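Nidogen (Mus musculus, PDB 1NPE) probably links components of basement membranes, its six-bladed YWTD beta-propeller domain being the likely binding site for laminin. Local coordinates at residues L4-T9 with E13-E18; I84-D87 with T92-W95; T119-P124 with K147-H152; E192-N195 with R201-V204; S230-D235 with S239-T244. All coordinates share one frame; numbering follows the deposited sequence.

Interaction 1 (L4-T9 with E13-E18)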
# COMPACT_ATOMS: atom_id res chain seq x y z
N LEU A 4 -3.35 13.61 16.31
CA LEU A 4 -3.59 12.50 15.40
C LEU A 4 -3.28 13.03 14.01
O LEU A 4 -3.64 14.17 13.69
CB LEU A 4 -5.05 12.06 15.44
CG LEU A 4 -5.42 10.77 16.16
CD1 LEU A 4 -6.90 10.51 15.94
CD2 LEU A 4 -4.60 9.61 15.63
N LEU A 5 -2.63 12.21 13.20
CA LEU A 5 -2.27 12.60 11.85
C LEU A 5 -2.67 11.51 10.88
O LEU A 5 -2.41 10.33 11.12
CB LEU A 5 -0.76 12.83 11.75
CG LEU A 5 -0.17 14.01 12.52
CD1 LEU A 5 1.27 13.73 12.91
CD2 LEU A 5 -0.25 15.26 11.67
N PHE A 6 -3.35 11.89 9.80
CA PHE A 6 -3.74 10.91 8.79
C PHE A 6 -3.54 11.42 7.36
O PHE A 6 -3.50 12.62 7.12
CB PHE A 6 -5.14 10.35 9.02
CG PHE A 6 -6.26 11.35 8.87
CD1 PHE A 6 -6.81 11.97 9.99
CD2 PHE A 6 -6.80 11.61 7.61
CE1 PHE A 6 -7.90 12.83 9.86
CE2 PHE A 6 -7.88 12.47 7.48
CZ PHE A 6 -8.44 13.09 8.61
N ALA A 7 -3.39 10.48 6.43
CA ALA A 7 -3.16 10.82 5.04
C ALA A 7 -4.36 10.72 4.11
O ALA A 7 -5.25 9.89 4.29
CB ALA A 7 -2.02 9.96 4.50
N GLN A 8 -4.36 11.61 3.12
CA GLN A 8 -5.37 11.67 2.07
C GLN A 8 -4.61 12.07 0.81
O GLN A 8 -3.43 12.45 0.90
CB GLN A 8 -6.44 12.73 2.36
CG GLN A 8 -7.63 12.21 3.14
CD GLN A 8 -8.67 13.29 3.43
OE1 GLN A 8 -8.33 14.40 3.82
NE2 GLN A 8 -9.94 12.95 3.25
N THR A 9 -5.25 11.96 -0.34
CA THR A 9 -4.61 12.32 -1.59
C THR A 9 -4.34 13.82 -1.57
O THR A 9 -5.25 14.61 -1.30
CB THR A 9 -5.49 11.96 -2.81
OG1 THR A 9 -5.62 10.54 -2.90
CG2 THR A 9 -4.88 12.47 -4.11
N GLU A 13 -3.70 15.35 7.15
CA GLU A 13 -4.59 16.03 8.09
C GLU A 13 -4.10 15.92 9.53
O GLU A 13 -3.42 14.96 9.89
CB GLU A 13 -6.01 15.48 7.97
CG GLU A 13 -7.08 16.28 8.72
CD GLU A 13 -7.48 17.59 8.03
OE1 GLU A 13 -6.79 18.02 7.09
OE2 GLU A 13 -8.50 18.18 8.43
N ARG A 14 -4.50 16.88 10.35
CA ARG A 14 -4.10 16.94 11.75
C ARG A 14 -5.27 17.30 12.67
O ARG A 14 -6.06 18.20 12.36
CB ARG A 14 -3.00 17.99 11.91
CG ARG A 14 -2.62 18.31 13.33
CD ARG A 14 -1.66 19.49 13.38
NE ARG A 14 -1.14 19.67 14.73
CZ ARG A 14 -0.03 20.34 15.03
NH1 ARG A 14 0.69 20.91 14.08
NH2 ARG A 14 0.36 20.42 16.30
N LEU A 15 -5.40 16.57 13.78
CA LEU A 15 -6.44 16.86 14.76
C LEU A 15 -5.97 16.48 16.15
O LEU A 15 -5.39 15.41 16.36
CB LEU A 15 -7.78 16.19 14.43
CG LEU A 15 -7.96 14.68 14.53
CD1 LEU A 15 -9.40 14.37 14.90
CD2 LEU A 15 -7.57 14.04 13.22
N PRO A 16 -6.23 17.36 17.13
CA PRO A 16 -5.86 17.19 18.54
C PRO A 16 -6.50 16.00 19.23
O PRO A 16 -7.61 15.59 18.88
CB PRO A 16 -6.35 18.50 19.17
CG PRO A 16 -6.30 19.47 18.03
CD PRO A 16 -6.88 18.66 16.92
N LEU A 17 -5.77 15.46 20.20
CA LEU A 17 -6.23 14.34 21.01
C LEU A 17 -6.12 14.76 22.46
O LEU A 17 -5.03 14.76 23.03
CB LEU A 17 -5.34 13.11 20.81
CG LEU A 17 -5.77 11.93 19.94
CD1 LEU A 17 -4.84 10.76 20.25
CD2 LEU A 17 -7.21 11.52 20.24
N GLU A 18 -7.24 15.18 23.06
CA GLU A 18 -7.24 15.58 24.46
C GLU A 18 -7.88 14.47 25.30
O GLU A 18 -9.10 14.28 25.27
CB GLU A 18 -7.95 16.93 24.65
CG GLU A 18 -7.27 18.08 23.88
CD GLU A 18 -7.58 19.46 24.45
OE1 GLU A 18 -8.33 20.23 23.80
OE2 GLU A 18 -7.05 19.79 25.54

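Interaction 2 (I84-D87 with T92-W95)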
# COMPACT_ATOMS: atom_id res chain seq x y z
N ILE A 84 5.94 3.12 6.72
CA ILE A 84 7.22 3.62 7.20
C ILE A 84 7.22 3.65 8.73
O ILE A 84 6.22 4.04 9.34
CB ILE A 84 7.55 5.02 6.58
CG1 ILE A 84 8.90 5.52 7.08
CG2 ILE A 84 6.43 6.03 6.88
CD1 ILE A 84 9.42 6.73 6.30
N ALA A 85 8.31 3.16 9.32
CA ALA A 85 8.48 3.12 10.77
C ALA A 85 9.84 3.70 11.14
O ALA A 85 10.76 3.69 10.32
CB ALA A 85 8.36 1.69 11.27
N LEU A 86 9.99 4.15 12.38
CA LEU A 86 11.25 4.76 12.79
C LEU A 86 11.91 4.14 14.01
O LEU A 86 11.29 3.43 14.78
CB LEU A 86 11.01 6.24 13.10
CG LEU A 86 10.17 7.07 12.13
CD1 LEU A 86 9.69 8.29 12.85
CD2 LEU A 86 10.96 7.44 10.89
N ASP A 87 13.20 4.41 14.13
CA ASP A 87 14.01 3.99 15.27
C ASP A 87 14.47 5.35 15.77
O ASP A 87 15.43 5.92 15.25
CB ASP A 87 15.23 3.17 14.82
CG ASP A 87 16.18 2.84 15.98
OD1 ASP A 87 15.89 3.17 17.16
OD2 ASP A 87 17.24 2.24 15.71
N THR A 92 17.03 5.95 12.59
CA THR A 92 16.84 5.36 11.27
C THR A 92 15.37 5.15 10.91
O THR A 92 14.50 5.18 11.77
CB THR A 92 17.57 4.00 11.13
OG1 THR A 92 17.13 3.11 12.16
CG2 THR A 92 19.07 4.19 11.23
N ILE A 93 15.11 4.96 9.62
CA ILE A 93 13.77 4.72 9.12
C ILE A 93 13.70 3.32 8.50
O ILE A 93 14.73 2.74 8.13
CB ILE A 93 13.35 5.76 8.05
CG1 ILE A 93 14.22 5.64 6.80
CG2 ILE A 93 13.47 7.16 8.60
CD1 ILE A 93 13.74 6.51 5.65
N PHE A 94 12.49 2.77 8.42
CA PHE A 94 12.24 1.46 7.83
C PHE A 94 11.01 1.64 6.95
O PHE A 94 10.12 2.42 7.29
CB PHE A 94 11.88 0.41 8.89
CG PHE A 94 13.00 0.07 9.84
CD1 PHE A 94 13.72 -1.10 9.69
CD2 PHE A 94 13.28 0.89 10.94
CE1 PHE A 94 14.71 -1.47 10.61
CE2 PHE A 94 14.26 0.54 11.87
CZ PHE A 94 14.97 -0.65 11.70
N TRP A 95 10.93 0.92 5.83
CA TRP A 95 9.74 1.04 4.99
C TRP A 95 9.48 -0.20 4.15
O TRP A 95 10.37 -1.01 3.91
CB TRP A 95 9.79 2.30 4.11
CG TRP A 95 10.69 2.23 2.91
CD1 TRP A 95 10.35 1.82 1.65
CD2 TRP A 95 12.06 2.64 2.84
NE1 TRP A 95 11.42 1.97 0.80
CE2 TRP A 95 12.48 2.47 1.51
CE3 TRP A 95 12.97 3.15 3.78
CZ2 TRP A 95 13.77 2.80 1.08
CZ3 TRP A 95 14.26 3.47 3.35
CH2 TRP A 95 14.64 3.29 2.01

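Interaction 3 (T119-P124 with K147-H152). With CD (cadmium ion), chain C.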
# COMPACT_ATOMS: atom_id res chain seq x y z
N THR A 119 12.99 -11.15 0.13
CA THR A 119 12.51 -12.45 -0.30
C THR A 119 11.29 -12.73 0.55
O THR A 119 11.18 -12.20 1.65
CB THR A 119 13.58 -13.57 -0.10
OG1 THR A 119 14.02 -13.59 1.26
CG2 THR A 119 14.77 -13.33 -1.02
N GLY A 120 10.35 -13.51 0.03
CA GLY A 120 9.14 -13.82 0.77
C GLY A 120 8.21 -12.63 0.95
O GLY A 120 7.32 -12.64 1.82
N LEU A 121 8.43 -11.57 0.18
CA LEU A 121 7.60 -10.37 0.26
C LEU A 121 6.87 -10.18 -1.05
O LEU A 121 7.49 -10.14 -2.10
CB LEU A 121 8.44 -9.13 0.56
CG LEU A 121 9.19 -9.09 1.89
CD1 LEU A 121 10.10 -7.88 1.94
CD2 LEU A 121 8.21 -9.09 3.06
N VAL A 122 5.55 -10.08 -0.98
CA VAL A 122 4.73 -9.90 -2.17
C VAL A 122 3.95 -8.60 -2.07
O VAL A 122 3.96 -7.78 -2.98
CB VAL A 122 3.77 -11.11 -2.35
CG1 VAL A 122 2.76 -10.85 -3.49
CG2 VAL A 122 4.60 -12.37 -2.65
N ASN A 123 3.26 -8.41 -0.95
CA ASN A 123 2.49 -7.19 -0.71
C ASN A 123 2.70 -6.63 0.70
O ASN A 123 1.75 -6.47 1.46
CB ASN A 123 0.99 -7.42 -0.97
CG ASN A 123 0.59 -7.18 -2.44
OD1 ASN A 123 -0.23 -7.91 -2.99
ND2 ASN A 123 1.15 -6.15 -3.04
N PRO A 124 3.97 -6.37 1.09
CA PRO A 124 4.18 -5.83 2.43
C PRO A 124 3.51 -4.46 2.48
O PRO A 124 3.40 -3.79 1.45
CB PRO A 124 5.70 -5.70 2.51
CG PRO A 124 6.06 -5.37 1.09
CD PRO A 124 5.24 -6.41 0.34
N LYS A 147 0.32 -12.63 5.94
CA LYS A 147 1.05 -12.88 7.18
C LYS A 147 1.48 -11.65 7.96
O LYS A 147 1.47 -10.53 7.45
CB LYS A 147 2.27 -13.76 6.88
CG LYS A 147 3.17 -13.22 5.79
CD LYS A 147 4.30 -14.17 5.43
CE LYS A 147 5.21 -13.54 4.39
NZ LYS A 147 6.43 -14.34 4.08
N ILE A 148 1.73 -11.88 9.25
CA ILE A 148 2.22 -10.85 10.15
C ILE A 148 3.60 -11.40 10.51
O ILE A 148 3.72 -12.54 10.97
CB ILE A 148 1.38 -10.75 11.46
CG1 ILE A 148 -0.10 -10.53 11.13
CG2 ILE A 148 1.89 -9.61 12.32
CD1 ILE A 148 -0.40 -9.21 10.45
N GLU A 149 4.65 -10.64 10.23
CA GLU A 149 6.00 -11.10 10.54
C GLU A 149 6.72 -10.20 11.51
O GLU A 149 6.35 -9.03 11.70
CB GLU A 149 6.86 -11.21 9.27
CG GLU A 149 6.41 -12.22 8.23
CD GLU A 149 7.48 -12.48 7.18
OE1 GLU A 149 8.41 -13.28 7.45
OE2 GLU A 149 7.41 -11.89 6.09
N THR A 150 7.77 -10.74 12.11
CA THR A 150 8.58 -9.99 13.04
C THR A 150 10.04 -10.35 12.82
O THR A 150 10.36 -11.38 12.24
CB THR A 150 8.21 -10.24 14.52
OG1 THR A 150 8.94 -9.33 15.35
CG2 THR A 150 8.58 -11.65 14.95
N SER A 151 10.92 -9.46 13.26
CA SER A 151 12.35 -9.68 13.17
C SER A 151 13.00 -8.66 14.08
O SER A 151 12.33 -7.75 14.58
CB SER A 151 12.87 -9.50 11.74
OG SER A 151 13.07 -8.12 11.44
N HIS A 152 14.29 -8.83 14.34
CA HIS A 152 15.01 -7.86 15.14
C HIS A 152 15.17 -6.67 14.19
O HIS A 152 15.13 -6.83 12.97
CB HIS A 152 16.42 -8.39 15.51
CG HIS A 152 16.44 -9.43 16.59
ND1 HIS A 152 17.57 -10.15 16.90
CD2 HIS A 152 15.48 -9.84 17.46
CE1 HIS A 152 17.32 -10.95 17.92
NE2 HIS A 152 16.06 -10.78 18.28
CD CD C . 4.89 -7.12 -5.00
O HOH W 1 4.89 -9.46 -5.84
O HOH W 2 2.35 -6.59 -5.37
O HOH W 3 5.46 -6.18 -7.45

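Interaction 4 (E192-N195 with R201-V204)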
# COMPACT_ATOMS: atom_id res chain seq x y z
N GLU A 192 -7.16 -7.57 15.31
CA GLU A 192 -6.67 -8.61 16.19
C GLU A 192 -5.42 -8.16 16.91
O GLU A 192 -4.58 -7.46 16.34
CB GLU A 192 -6.41 -9.90 15.42
CG GLU A 192 -7.63 -10.44 14.70
CD GLU A 192 -7.49 -11.89 14.28
OE1 GLU A 192 -7.23 -12.74 15.16
OE2 GLU A 192 -7.65 -12.19 13.09
N CYS A 193 -5.32 -8.52 18.19
CA CYS A 193 -4.18 -8.18 19.01
C CYS A 193 -3.59 -9.46 19.55
O CYS A 193 -4.30 -10.44 19.77
CB CYS A 193 -4.58 -7.28 20.17
SG CYS A 193 -5.27 -5.67 19.70
N LEU A 194 -2.29 -9.42 19.81
CA LEU A 194 -1.59 -10.57 20.33
C LEU A 194 -0.30 -10.13 21.02
O LEU A 194 0.18 -9.02 20.80
CB LEU A 194 -1.31 -11.53 19.16
CG LEU A 194 0.02 -12.06 18.61
CD1 LEU A 194 -0.29 -12.62 17.22
CD2 LEU A 194 1.13 -11.03 18.49
N ASN A 195 0.19 -10.97 21.93
CA ASN A 195 1.44 -10.71 22.62
C ASN A 195 2.45 -11.55 21.84
O ASN A 195 2.28 -12.76 21.73
CB ASN A 195 1.38 -11.17 24.08
CG ASN A 195 2.67 -10.88 24.85
OD1 ASN A 195 3.78 -11.11 24.34
ND2 ASN A 195 2.53 -10.38 26.07
N ARG A 201 -2.55 -16.80 21.21
CA ARG A 201 -3.76 -16.18 21.75
C ARG A 201 -4.08 -14.81 21.14
O ARG A 201 -3.41 -13.82 21.43
CB ARG A 201 -3.65 -16.07 23.27
CG ARG A 201 -4.96 -15.80 23.98
CD ARG A 201 -4.74 -15.56 25.47
NE ARG A 201 -5.85 -16.05 26.28
CZ ARG A 201 -6.73 -15.27 26.90
NH1 ARG A 201 -6.62 -13.95 26.83
NH2 ARG A 201 -7.72 -15.82 27.58
N ARG A 202 -5.14 -14.75 20.34
CA ARG A 202 -5.54 -13.52 19.69
C ARG A 202 -6.87 -12.93 20.16
O ARG A 202 -7.91 -13.59 20.09
CB ARG A 202 -5.65 -13.73 18.18
CG ARG A 202 -4.45 -14.29 17.47
CD ARG A 202 -4.71 -14.09 16.00
NE ARG A 202 -3.94 -14.97 15.14
CZ ARG A 202 -4.26 -15.22 13.87
NH1 ARG A 202 -5.32 -14.66 13.32
NH2 ARG A 202 -3.50 -16.04 13.16
N LYS A 203 -6.85 -11.67 20.59
CA LYS A 203 -8.06 -10.95 20.99
C LYS A 203 -8.62 -10.47 19.67
O LYS A 203 -7.86 -9.98 18.83
CB LYS A 203 -7.73 -9.70 21.79
CG LYS A 203 -7.47 -9.83 23.26
CD LYS A 203 -7.32 -8.40 23.81
CE LYS A 203 -6.96 -8.36 25.28
NZ LYS A 203 -6.61 -6.97 25.68
N VAL A 204 -9.93 -10.56 19.47
CA VAL A 204 -10.49 -10.09 18.22
C VAL A 204 -11.70 -9.16 18.37
O VAL A 204 -12.59 -9.40 19.18
CB VAL A 204 -10.84 -11.25 17.22
CG1 VAL A 204 -9.87 -12.41 17.37
CG2 VAL A 204 -12.27 -11.70 17.37
O HOH W 4 -1.39 -13.36 22.92

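Interaction 5 (S230-D235 with S239-T244)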
# COMPACT_ATOMS: atom_id res chain seq x y z
N SER A 230 -13.73 7.35 7.07
CA SER A 230 -13.58 7.98 8.37
C SER A 230 -12.49 7.37 9.23
O SER A 230 -11.96 6.29 8.92
CB SER A 230 -14.90 7.92 9.13
OG SER A 230 -15.14 6.62 9.64
N VAL A 231 -12.12 8.10 10.27
CA VAL A 231 -11.13 7.63 11.23
C VAL A 231 -11.97 7.09 12.39
O VAL A 231 -12.79 7.80 12.96
CB VAL A 231 -10.22 8.77 11.74
CG1 VAL A 231 -9.29 8.24 12.82
CG2 VAL A 231 -9.42 9.36 10.58
N ILE A 232 -11.78 5.81 12.71
CA ILE A 232 -12.56 5.19 13.76
C ILE A 232 -11.72 4.85 14.99
O ILE A 232 -10.65 4.26 14.88
CB ILE A 232 -13.26 3.90 13.24
CG1 ILE A 232 -14.11 4.23 12.00
CG2 ILE A 232 -14.12 3.29 14.32
CD1 ILE A 232 -14.76 3.03 11.35
N ALA A 233 -12.21 5.26 16.16
CA ALA A 233 -11.55 4.99 17.43
C ALA A 233 -12.24 3.81 18.11
O ALA A 233 -13.45 3.82 18.33
CB ALA A 233 -11.61 6.23 18.33
N MET A 234 -11.46 2.78 18.44
CA MET A 234 -12.00 1.59 19.09
C MET A 234 -11.25 1.26 20.37
O MET A 234 -10.03 1.44 20.45
CB MET A 234 -11.92 0.38 18.13
CG MET A 234 -12.77 0.50 16.86
SD MET A 234 -14.55 0.21 17.11
CE MET A 234 -15.05 -0.41 15.45
N ASP A 235 -11.98 0.81 21.38
CA ASP A 235 -11.40 0.43 22.67
C ASP A 235 -11.17 -1.08 22.66
O ASP A 235 -12.10 -1.85 22.39
CB ASP A 235 -12.33 0.82 23.82
CG ASP A 235 -11.70 0.65 25.20
OD1 ASP A 235 -10.79 -0.18 25.38
OD2 ASP A 235 -12.15 1.36 26.13
N SER A 239 -14.27 -3.70 23.62
CA SER A 239 -14.58 -3.96 22.21
C SER A 239 -15.73 -3.10 21.68
O SER A 239 -16.63 -3.58 20.99
CB SER A 239 -14.88 -5.45 22.00
OG SER A 239 -13.78 -6.26 22.35
N LYS A 240 -15.68 -1.82 22.02
CA LYS A 240 -16.71 -0.87 21.61
C LYS A 240 -16.14 0.16 20.65
O LYS A 240 -14.92 0.38 20.60
CB LYS A 240 -17.26 -0.16 22.86
CG LYS A 240 -18.15 1.06 22.59
CD LYS A 240 -18.26 1.94 23.83
CE LYS A 240 -18.81 3.32 23.49
NZ LYS A 240 -18.73 4.27 24.64
N GLU A 241 -17.02 0.75 19.84
CA GLU A 241 -16.62 1.80 18.91
C GLU A 241 -16.77 3.10 19.68
O GLU A 241 -17.88 3.55 19.95
CB GLU A 241 -17.52 1.81 17.68
CG GLU A 241 -17.19 2.92 16.71
CD GLU A 241 -18.02 2.85 15.45
OE1 GLU A 241 -18.98 3.63 15.33
OE2 GLU A 241 -17.69 2.02 14.58
N MET A 242 -15.64 3.67 20.09
CA MET A 242 -15.67 4.90 20.86
C MET A 242 -16.16 6.13 20.10
O MET A 242 -17.04 6.84 20.59
CB MET A 242 -14.28 5.17 21.45
CG MET A 242 -13.70 4.00 22.24
SD MET A 242 -14.78 3.45 23.59
CE MET A 242 -14.03 4.31 24.98
N ASP A 243 -15.64 6.34 18.89
CA ASP A 243 -16.01 7.52 18.13
C ASP A 243 -15.58 7.41 16.66
O ASP A 243 -14.80 6.53 16.29
CB ASP A 243 -15.32 8.72 18.80
CG ASP A 243 -15.81 10.06 18.30
OD1 ASP A 243 -15.14 11.07 18.63
OD2 ASP A 243 -16.85 10.14 17.62
N THR A 244 -16.12 8.29 15.82
CA THR A 244 -15.77 8.31 14.40
C THR A 244 -15.64 9.75 13.92
O THR A 244 -16.35 10.64 14.40
CB THR A 244 -16.82 7.61 13.50
OG1 THR A 244 -18.07 8.31 13.57
CG2 THR A 244 -17.03 6.16 13.92

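Interaction 1 (L4-T9 with E13-E18)
Phe6 and Glu13 run side by side off neighbouring strands, and the aliphatic part of the glutamate lies over one face of the phenyl ring. Glu13 CB stands 3.6 Å from the Phe6 ring centroid and 18° off the ring normal, a CH-pi contact. Leu15 meets the same ring at its edge, crossing it at about a right angle with CD2 3.6 Å from Phe6 CE1. With chi1 of 66° Phe6 holds CG between its backbone N and carbonyl carbon, which swings the ring across to the partner strand. Glutamate suits this place because its methylenes pack on the ring while the bend at chi2 takes the carboxylate away to a salt bridge with Lys11.

Leu4 extends the apolar patch, its CB 3.9 Å from Leu15 CD2 and its CG 4.0 Å from Leu17 CG. On the other face Leu5 and Arg14 lie alongside, the buried leucine touching the arginine's CB through CD2. Paired backbone bonds, such as Glu13 N to Phe6 O at 2.7 Å, fix this register. The result is an antiparallel hairpin in the blade that strand 256-259 completes, the characteristic ring closure of a beta-propeller by strands from both chain ends.

Interaction 2 (I84-D87 with T92-W95)
Leu86 and Ile93 meet because each places a gamma carbon anti to its own carbonyl carbon: CG in Leu86 (chi1 -45°) and CG2 in Ile93. The leucine methyl CD2 then comes at a slant onto Ile93 CG2 at 3.4 Å, tighter than usual for two carbons. At Asp87 the torsion is different, with CG, and the carboxylate it carries, anti to the backbone N (chi1 174°). Asp87 and Thr92 are paired across the strands, which brings Thr92 OG1 to 3.3 Å from Asp87 CB. The two side chains lie alongside, while the aspartate's OD1 accepts from Gly90 N in the turn and helps to shape it.

Ile84, a residue whose branched side chain suits an extended strand, lays CG1 3.3 Å from Phe94 O. Phe94 turns its ring edge to the first strand: Ala85 O lies in the ring plane, 3.8 Å from Phe94 CD2, and Asp87 CB is near CE2. The small alanine, on the same face, probably helps the ring edge to come close. Phe94 N also binds Ala85 O, at 2.7 Å. Nearer the turn, Thr92 N reaches Asp87 O at 3.1 Å.

Strand 81-87 is the first of its blade and strand 92-97 the second, with 102-107 beyond. Ile84, Leu86 and Ile93 pack against Tyr51 of strand 49-54 in the preceding blade. On the other face, Phe94 rests on Val105 of strand 102-107 and on the loop residue Met153.

Interaction 3 (T119-P124 with K147-H152)
Lys147 reaches the loop 119-124 with its ammonium group, and this single polar grip is the firm part of a small contact. NZ donates to Gly120 O at 3.0 Å, in the carbonyl plane and on a lone pair. Beyond CG the lysine chain is fully extended, which gives it the length to span from strand to loop. The same NZ forms a salt bridge with Glu149 OE2 at 3.3 Å, and Arg158 is a second cation on that oxygen, so the buried carboxylate is probably well balanced in charge. Leu121 adds only a distant touch, CD2 lying 4.2 Å from Glu149 OE2. A methionine in place of Lys147 would probably leave Gly120 O without this donor and Glu149 with one cation fewer.

Looser and more open is the loop side, where Gly120 is exposed. Its phi of 69° is easy for a glycine, and a CB there would come close to the lysine's NZ. Further along, Val122 turns its carbonyl to a cadmium ion, O at 2.3 Å; three waters, Ser98 and Asp101 complete the site.

The loop leads from strand 114-117, outermost in one blade, to strand 124-130, which begins the next. Strand 147-152 is third in that second blade, held between strands 135-140 and 159-162, so the lysine ties the link between blades to the later blade.

Interaction 4 (E192-N195 with R201-V204)
Glu192 and Arg202 supply the charged part of this contact. Their side chains cross obliquely, and NH1 of Arg202 meets Glu192 OE1 at 3.3 Å in a salt bridge whose hydrogen bond is almost straight (177°). The oxygen lies in the guanidinium plane, yet the arginine approaches it from above the carboxylate plane, and the two planes are 45° apart. A weak bond from the same NH1 to OE2 supplements it. Both side chains have CG anti to the carbonyl carbon and run on extended, which lets their ends meet; Arg202 NH2 goes on to Asp164 O.

Backbone bonds make the second group. Cys193 and Lys203 form a hydrogen-bonded antiparallel pair, with Lys203 N 2.9 Å from Cys193 O and Cys193 N 3.0 Å from Lys203 O. Past this pair a water takes over, accepting from Asn195 N and donating to Arg201 O at 2.6 Å, where the strands no longer bond directly.

Apolar contacts are few: Val204 CG1 lies alongside the glutamate stem, 4.0 Å from Glu192 CG. Covalent support comes from Cys193, whose disulfide to Cys182 pins strand 190-195 to strand 180-185. A buried cysteine suits that inner strand, whereas the exposed Lys203 suits the margin. This is the third and fourth strand pairing of a four-stranded antiparallel blade, as in YWTD beta-propellers.

Interaction 5 (S230-D235 with S239-T244)
Met242 and Asp243 both face Ala233, making a classic beta bulge in the hairpin of strands 230-235 and 240-245, the outer pair of the last blade along the chain. Ala233 N binds Asp243 O at 2.9 Å, nearly straight at 172°. Ala233 O takes both Met242 N and Asp243 N, each weakly, and the register shifts by one residue here. The small alanine suits a place that two residues face.

The bulge turns Met242 to the first strand. Bent at chi2 and chi3, its chain passes over Asp235 CB, with SD 3.6 Å from that Asp235 CB. Replacing Met242 by an alanine is likely to open a gap beside Asp235 CB, which would lose the thioether lying across it. On the other face Met234 also bends at chi2 (-77°), putting its SD 3.4 Å from Glu241 CB. Nearby, Thr244 CG2 lies alongside Ile232 CG1 at 4.0 Å.

The two bent methionines thus lay their thioethers against the aliphatic parts of acidic residues, Met242 on Asp235 and Met234 on Glu241. Asp243 OD2 accepts from Thr244 N at 2.7 Å and pairs with Lys24, so the bulge is probably steadied by charge as well as by backbone bonds.

The five contacts follow one another along the chain in the order 1 to 5, without overlap, and they mark out the ring of a six-bladed propeller. Interactions 1, 2, 4 and 5 each pair neighbouring strands within one blade, whereas interaction 3 joins an inter-blade loop to the blade that follows. Interactions 1 and 3 lie on opposite sides of the chain's centre, their centres about 28 Å apart, as do 2 and 5, with centres about 27 Å apart. Direct touch occurs between interactions 1 and 5, through Phe6 CD1 and Val231 CG2 at 3.7 Å. There the last blade meets the one built from both chain ends, so this packing probably helps to close the ring.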